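Local coordinates for PDZ domain protein (Parabacteroides distasonis, PDB 4L8N) that is of unknown function but carries N- and C-terminal PDZ domains and a DUF4136 domain, and binds magnesium, at residues Thr306-Thr310 and Tyr413-Phe417; Pro330-Ile336 and Val442-Thr447. All coordinates share one frame. Residue numbers count along the deposited sequence, not the author numbering.

Contact 1 of 2, residues Thr306-Thr310 and Tyr413-Phe417; sequences TYNYT and YLYYF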
loop_
_atom_site.group_PDB
_atom_site.type_symbol
_atom_site.label_atom_id
_atom_site.label_comp_id
_atom_site.label_asym_id
_atom_site.label_seq_id
_atom_site.Cartn_x
_atom_site.Cartn_y
_atom_site.Cartn_z
ATOM N N THR A 306 -13.394 32.043 -10.101
ATOM C CA THR A 306 -13.188 33.477 -10.089
ATOM C C THR A 306 -14.182 34.070 -11.055
ATOM O O THR A 306 -14.238 33.647 -12.196
ATOM C CB THR A 306 -11.743 33.875 -10.416
ATOM O OG1 THR A 306 -10.861 33.240 -9.494
ATOM C CG2 THR A 306 -11.526 35.392 -10.359
ATOM N N TYR A 307 -14.966 35.045 -10.607
ATOM C CA TYR A 307 -15.921 35.722 -11.468
ATOM C C TYR A 307 -16.076 37.176 -11.066
ATOM O O TYR A 307 -15.737 37.540 -9.941
ATOM C CB TYR A 307 -17.285 34.997 -11.476
ATOM C CG TYR A 307 -18.035 34.976 -10.156
ATOM C CD1 TYR A 307 -17.793 33.982 -9.211
ATOM C CD2 TYR A 307 -19.076 35.866 -9.908
ATOM C CE1 TYR A 307 -18.493 33.939 -8.007
ATOM C CE2 TYR A 307 -19.817 35.803 -8.727
ATOM C CZ TYR A 307 -19.511 34.846 -7.772
ATOM O OH TYR A 307 -20.220 34.770 -6.597
ATOM N N ASN A 308 -16.579 38.011 -11.998
ATOM C CA ASN A 308 -16.931 39.416 -11.734
ATOM C C ASN A 308 -18.274 39.407 -11.026
ATOM O O ASN A 308 -19.264 38.892 -11.577
ATOM C CB ASN A 308 -17.004 40.260 -13.020
ATOM C CG ASN A 308 -15.723 40.899 -13.497
ATOM O OD1 ASN A 308 -14.742 41.102 -12.768
ATOM N ND2 ASN A 308 -15.741 41.292 -14.746
ATOM N N TYR A 309 -18.290 39.924 -9.785
ATOM C CA TYR A 309 -19.462 39.998 -8.941
ATOM C C TYR A 309 -20.057 41.413 -8.906
ATOM O O TYR A 309 -19.346 42.379 -8.608
ATOM C CB TYR A 309 -19.081 39.547 -7.530
ATOM C CG TYR A 309 -20.167 39.755 -6.495
ATOM C CD1 TYR A 309 -21.261 38.900 -6.425
ATOM C CD2 TYR A 309 -20.088 40.795 -5.571
ATOM C CE1 TYR A 309 -22.260 39.081 -5.473
ATOM C CE2 TYR A 309 -21.069 40.972 -4.602
ATOM C CZ TYR A 309 -22.158 40.115 -4.561
ATOM O OH TYR A 309 -23.129 40.267 -3.604
ATOM N N THR A 310 -21.375 41.514 -9.168
ATOM C CA THR A 310 -22.155 42.755 -9.109
ATOM C C THR A 310 -23.235 42.630 -8.000
ATOM O O THR A 310 -23.594 43.620 -7.375
ATOM C CB THR A 310 -22.793 43.109 -10.457
ATOM O OG1 THR A 310 -23.885 42.224 -10.702
ATOM C CG2 THR A 310 -21.804 43.110 -11.623
ATOM N N TYR A 413 -19.584 39.059 -19.196
ATOM C CA TYR A 413 -19.163 40.114 -18.262
ATOM C C TYR A 413 -18.604 39.474 -16.969
ATOM O O TYR A 413 -17.742 40.052 -16.309
ATOM C CB TYR A 413 -20.341 41.083 -17.953
ATOM C CG TYR A 413 -21.316 40.613 -16.884
ATOM C CD1 TYR A 413 -21.095 40.893 -15.535
ATOM C CD2 TYR A 413 -22.468 39.903 -17.222
ATOM C CE1 TYR A 413 -21.973 40.443 -14.547
ATOM C CE2 TYR A 413 -23.353 39.448 -16.243
ATOM C CZ TYR A 413 -23.106 39.729 -14.907
ATOM O OH TYR A 413 -23.985 39.312 -13.942
ATOM N N LEU A 414 -19.101 38.273 -16.629
ATOM C CA LEU A 414 -18.653 37.495 -15.484
ATOM C C LEU A 414 -17.166 37.216 -15.565
ATOM O O LEU A 414 -16.534 37.031 -14.516
ATOM C CB LEU A 414 -19.429 36.169 -15.401
ATOM C CG LEU A 414 -20.919 36.298 -15.030
ATOM C CD1 LEU A 414 -21.676 35.069 -15.447
ATOM C CD2 LEU A 414 -21.118 36.615 -13.551
ATOM N N TYR A 415 -16.592 37.223 -16.804
ATOM C CA TYR A 415 -15.169 36.957 -17.012
ATOM C C TYR A 415 -14.457 38.137 -17.700
ATOM O O TYR A 415 -13.419 37.947 -18.320
ATOM C CB TYR A 415 -14.984 35.637 -17.790
ATOM C CG TYR A 415 -15.406 34.418 -16.993
ATOM C CD1 TYR A 415 -14.714 34.035 -15.845
ATOM C CD2 TYR A 415 -16.558 33.701 -17.328
ATOM C CE1 TYR A 415 -15.113 32.929 -15.093
ATOM C CE2 TYR A 415 -16.975 32.601 -16.574
ATOM C CZ TYR A 415 -16.231 32.205 -15.472
ATOM O OH TYR A 415 -16.586 31.103 -14.735
ATOM N N TYR A 416 -14.953 39.367 -17.494
ATOM C CA TYR A 416 -14.384 40.571 -18.104
ATOM C C TYR A 416 -13.007 40.973 -17.569
ATOM O O TYR A 416 -12.380 41.866 -18.151
ATOM C CB TYR A 416 -15.348 41.744 -17.999
ATOM C CG TYR A 416 -15.991 42.020 -19.329
ATOM C CD1 TYR A 416 -16.410 40.973 -20.154
ATOM C CD2 TYR A 416 -16.096 43.318 -19.817
ATOM C CE1 TYR A 416 -16.946 41.213 -21.416
ATOM C CE2 TYR A 416 -16.594 43.570 -21.099
ATOM C CZ TYR A 416 -17.055 42.516 -21.878
ATOM O OH TYR A 416 -17.606 42.757 -23.111
ATOM N N PHE A 417 -12.521 40.302 -16.522
ATOM C CA PHE A 417 -11.214 40.561 -15.944
ATOM C C PHE A 417 -10.115 39.789 -16.748
ATOM O O PHE A 417 -8.916 40.024 -16.543
ATOM C CB PHE A 417 -11.214 40.160 -14.439
ATOM C CG PHE A 417 -11.540 38.699 -14.195
ATOM C CD1 PHE A 417 -10.560 37.717 -14.325
ATOM C CD2 PHE A 417 -12.839 38.300 -13.894
ATOM C CE1 PHE A 417 -10.883 36.364 -14.191
ATOM C CE2 PHE A 417 -13.153 36.946 -13.733
ATOM C CZ PHE A 417 -12.177 35.991 -13.882
#

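Contact 2 of 2, residues Pro330-Ile336 and Val442-Thr447; sequences PAYAAGI and VIIRPT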
loop_
_atom_site.group_PDB
_atom_site.type_symbol
_atom_site.label_atom_id
_atom_site.label_comp_id
_atom_site.label_asym_id
_atom_site.label_seq_id
_atom_site.Cartn_x
_atom_site.Cartn_y
_atom_site.Cartn_z
ATOM N N PRO A 330 -21.712 45.792 -5.503
ATOM C CA PRO A 330 -21.513 46.879 -6.469
ATOM C C PRO A 330 -22.813 47.312 -7.163
ATOM O O PRO A 330 -22.985 48.516 -7.365
ATOM C CB PRO A 330 -20.504 46.281 -7.470
ATOM C CG PRO A 330 -19.801 45.227 -6.732
ATOM C CD PRO A 330 -20.819 44.649 -5.797
ATOM N N ALA A 331 -23.745 46.362 -7.478
ATOM C CA ALA A 331 -25.016 46.685 -8.156
ATOM C C ALA A 331 -25.943 47.466 -7.254
ATOM O O ALA A 331 -26.663 48.333 -7.754
ATOM C CB ALA A 331 -25.712 45.436 -8.661
ATOM N N TYR A 332 -25.916 47.184 -5.925
ATOM C CA TYR A 332 -26.715 47.919 -4.938
ATOM C C TYR A 332 -26.203 49.364 -4.834
ATOM O O TYR A 332 -26.998 50.298 -4.889
ATOM C CB TYR A 332 -26.714 47.235 -3.550
ATOM C CG TYR A 332 -27.497 48.038 -2.531
ATOM C CD1 TYR A 332 -28.878 47.907 -2.426
ATOM C CD2 TYR A 332 -26.876 49.025 -1.768
ATOM C CE1 TYR A 332 -29.614 48.698 -1.545
ATOM C CE2 TYR A 332 -27.604 49.843 -0.911
ATOM C CZ TYR A 332 -28.973 49.668 -0.789
ATOM O OH TYR A 332 -29.682 50.479 0.066
ATOM N N ALA A 333 -24.874 49.525 -4.671
ATOM C CA ALA A 333 -24.175 50.806 -4.578
ATOM C C ALA A 333 -24.381 51.645 -5.840
ATOM O O ALA A 333 -24.430 52.873 -5.743
ATOM C CB ALA A 333 -22.691 50.578 -4.341
ATOM N N ALA A 334 -24.520 50.976 -7.014
ATOM C CA ALA A 334 -24.771 51.601 -8.321
ATOM C C ALA A 334 -26.235 52.016 -8.468
ATOM O O ALA A 334 -26.554 52.798 -9.360
ATOM C CB ALA A 334 -24.387 50.649 -9.443
ATOM N N GLY A 335 -27.106 51.489 -7.612
ATOM C CA GLY A 335 -28.525 51.822 -7.613
ATOM C C GLY A 335 -29.460 50.882 -8.349
ATOM O O GLY A 335 -30.613 51.238 -8.608
ATOM N N ILE A 336 -28.984 49.682 -8.710
ATOM C CA ILE A 336 -29.828 48.676 -9.373
ATOM C C ILE A 336 -30.777 48.139 -8.309
ATOM O O ILE A 336 -30.357 47.964 -7.162
ATOM C CB ILE A 336 -28.965 47.558 -10.043
ATOM C CG1 ILE A 336 -27.963 48.154 -11.072
ATOM C CG2 ILE A 336 -29.821 46.418 -10.642
ATOM C CD1 ILE A 336 -28.581 48.852 -12.283
ATOM N N VAL A 442 -25.915 52.665 -15.988
ATOM C CA VAL A 442 -25.030 52.753 -14.839
ATOM C C VAL A 442 -23.779 51.903 -15.121
ATOM O O VAL A 442 -23.865 50.866 -15.780
ATOM C CB VAL A 442 -25.749 52.414 -13.495
ATOM C CG1 VAL A 442 -25.896 50.915 -13.267
ATOM C CG2 VAL A 442 -25.059 53.083 -12.308
ATOM N N ILE A 443 -22.618 52.394 -14.685
ATOM C CA ILE A 443 -21.357 51.692 -14.879
ATOM C C ILE A 443 -21.044 50.982 -13.584
ATOM O O ILE A 443 -20.902 51.636 -12.543
ATOM C CB ILE A 443 -20.191 52.600 -15.347
ATOM C CG1 ILE A 443 -20.602 53.671 -16.388
ATOM C CG2 ILE A 443 -19.005 51.780 -15.777
ATOM C CD1 ILE A 443 -21.384 53.225 -17.662
ATOM N N ILE A 444 -20.979 49.642 -13.634
ATOM C CA ILE A 444 -20.726 48.863 -12.438
ATOM C C ILE A 444 -19.323 48.327 -12.496
ATOM O O ILE A 444 -19.014 47.544 -13.387
ATOM C CB ILE A 444 -21.781 47.735 -12.237
ATOM C CG1 ILE A 444 -23.218 48.313 -12.146
ATOM C CG2 ILE A 444 -21.437 46.907 -10.995
ATOM C CD1 ILE A 444 -24.374 47.291 -11.971
ATOM N N ARG A 445 -18.456 48.762 -11.577
ATOM C CA ARG A 445 -17.145 48.155 -11.499
ATOM C C ARG A 445 -17.306 46.966 -10.567
ATOM O O ARG A 445 -17.636 47.151 -9.391
ATOM C CB ARG A 445 -16.016 49.083 -11.059
ATOM C CG ARG A 445 -14.687 48.347 -11.238
ATOM C CD ARG A 445 -13.483 49.168 -10.885
ATOM N NE ARG A 445 -13.045 50.013 -11.985
ATOM C CZ ARG A 445 -12.145 49.669 -12.891
ATOM N NH1 ARG A 445 -11.570 48.476 -12.847
ATOM N NH2 ARG A 445 -11.803 50.518 -13.842
ATOM N N PRO A 446 -17.179 45.729 -11.077
ATOM C CA PRO A 446 -17.395 44.584 -10.209
ATOM C C PRO A 446 -16.219 44.347 -9.293
ATOM O O PRO A 446 -15.113 44.889 -9.489
ATOM C CB PRO A 446 -17.563 43.418 -11.201
ATOM C CG PRO A 446 -17.615 44.028 -12.560
ATOM C CD PRO A 446 -16.843 45.287 -12.441
ATOM N N THR A 447 -16.472 43.515 -8.291
ATOM C CA THR A 447 -15.451 43.035 -7.380
ATOM C C THR A 447 -15.156 41.639 -7.848
ATOM O O THR A 447 -16.007 40.992 -8.457
ATOM C CB THR A 447 -15.887 43.143 -5.929
ATOM O OG1 THR A 447 -17.177 42.546 -5.759
ATOM C CG2 THR A 447 -15.873 44.580 -5.430
#

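Contact 1 of 2, residues Thr306-Thr310 and Tyr413-Phe417
The end of strand 298-309, beside strand 438-456 in the large mixed sheet, is flanked by the loop between helix 395-402 and strand 429-435, whose 3-10 turn at Y413-L414 offers its carbonyls as acceptors. T306 begins the contact: its CG2 lies 3.6 Å from F417 CZ, and its O meets the edge of that ring. Y307 follows with CD2 4.2 Å from L414 CD2, while its CA approaches L414 O at 3.4 Å as a CA-H...O contact. N308 is the anchor. Because Y307 and Y309 pair through their backbones with strand 438-456, N308 N faces the other way and donates to L414 O (2.7 Å, 165° at the hydrogen). The side chain adds a second bond, N308 ND2 to Y413 O (2.8 Å, 155°); this carbonyl also accepts Y416 N at 3.1 Å. Y309 turns away from 413-417, its hydroxyl bonded to D326. T310 OG1 and Y413 OH both bond to E107 of helix 107-113, and T310 CG2 lies 4.0 Å from Y413 CE1.

Contact 2 of 2, residues Pro330-Ile336 and Val442-Thr447
Six apolar side-chain contacts join the segment 330-336, a short helix and the turn after it, to one face of strand 438-456. V442 and I444 direct their CB atoms toward the helix, whereas I443 and R445 direct theirs away, as expected for an extended strand. The I444 side chain, with chi1 m and chi2 t, touches four residues: CG2 lies 3.7 Å from P330 CB, CG1 3.8 Å from A334 CB, and CD1 4.0 Å from A331 CB and 3.8 Å from I336 CG1. I336 has both chi angles in m, a conformation that sets I336 CD1 3.5 Å from V442 CG1. V442, chi1 p, places CG2 3.8 Å from A334 CB. I336 can return to the strand because the helix terminates in a Schellman motif: I336 N bonds A331 O at 2.8 Å and G335 N bonds Y332 O at 3.0 Å. G335 has phi 97°, where a side chain would jam against the preceding carbonyl. A331, I336 and Y332 also touch V325 of strand 322-325. A short helix between two strands, followed by Gly-Ile and packed on a strand of the sheet, is consistent with a PDZ domain, probably the C-terminal one of this protein.

From the N terminus, the chain runs through 306-310 and then 330-336 before returning at 413-417 and finally 442-447. The segments therefore alternate, so the two loops cross: contact 1 closes one of 102 intervening residues, contact 2 one of 105. Their centres are about 13 Å apart. Direct bridges connect them: T310 O lies 2.7 Å from A331 N and Y309 N 2.8 Å from T447 O, both probable hydrogen bonds. The second joins neighbouring antiparallel strands 298-309 and 438-456 of the large mixed sheet. Together the contacts tie the loop after helix 395-402 and the short helix 330-333 to that strand pair, away from the magnesium-binding residues E239 and D270.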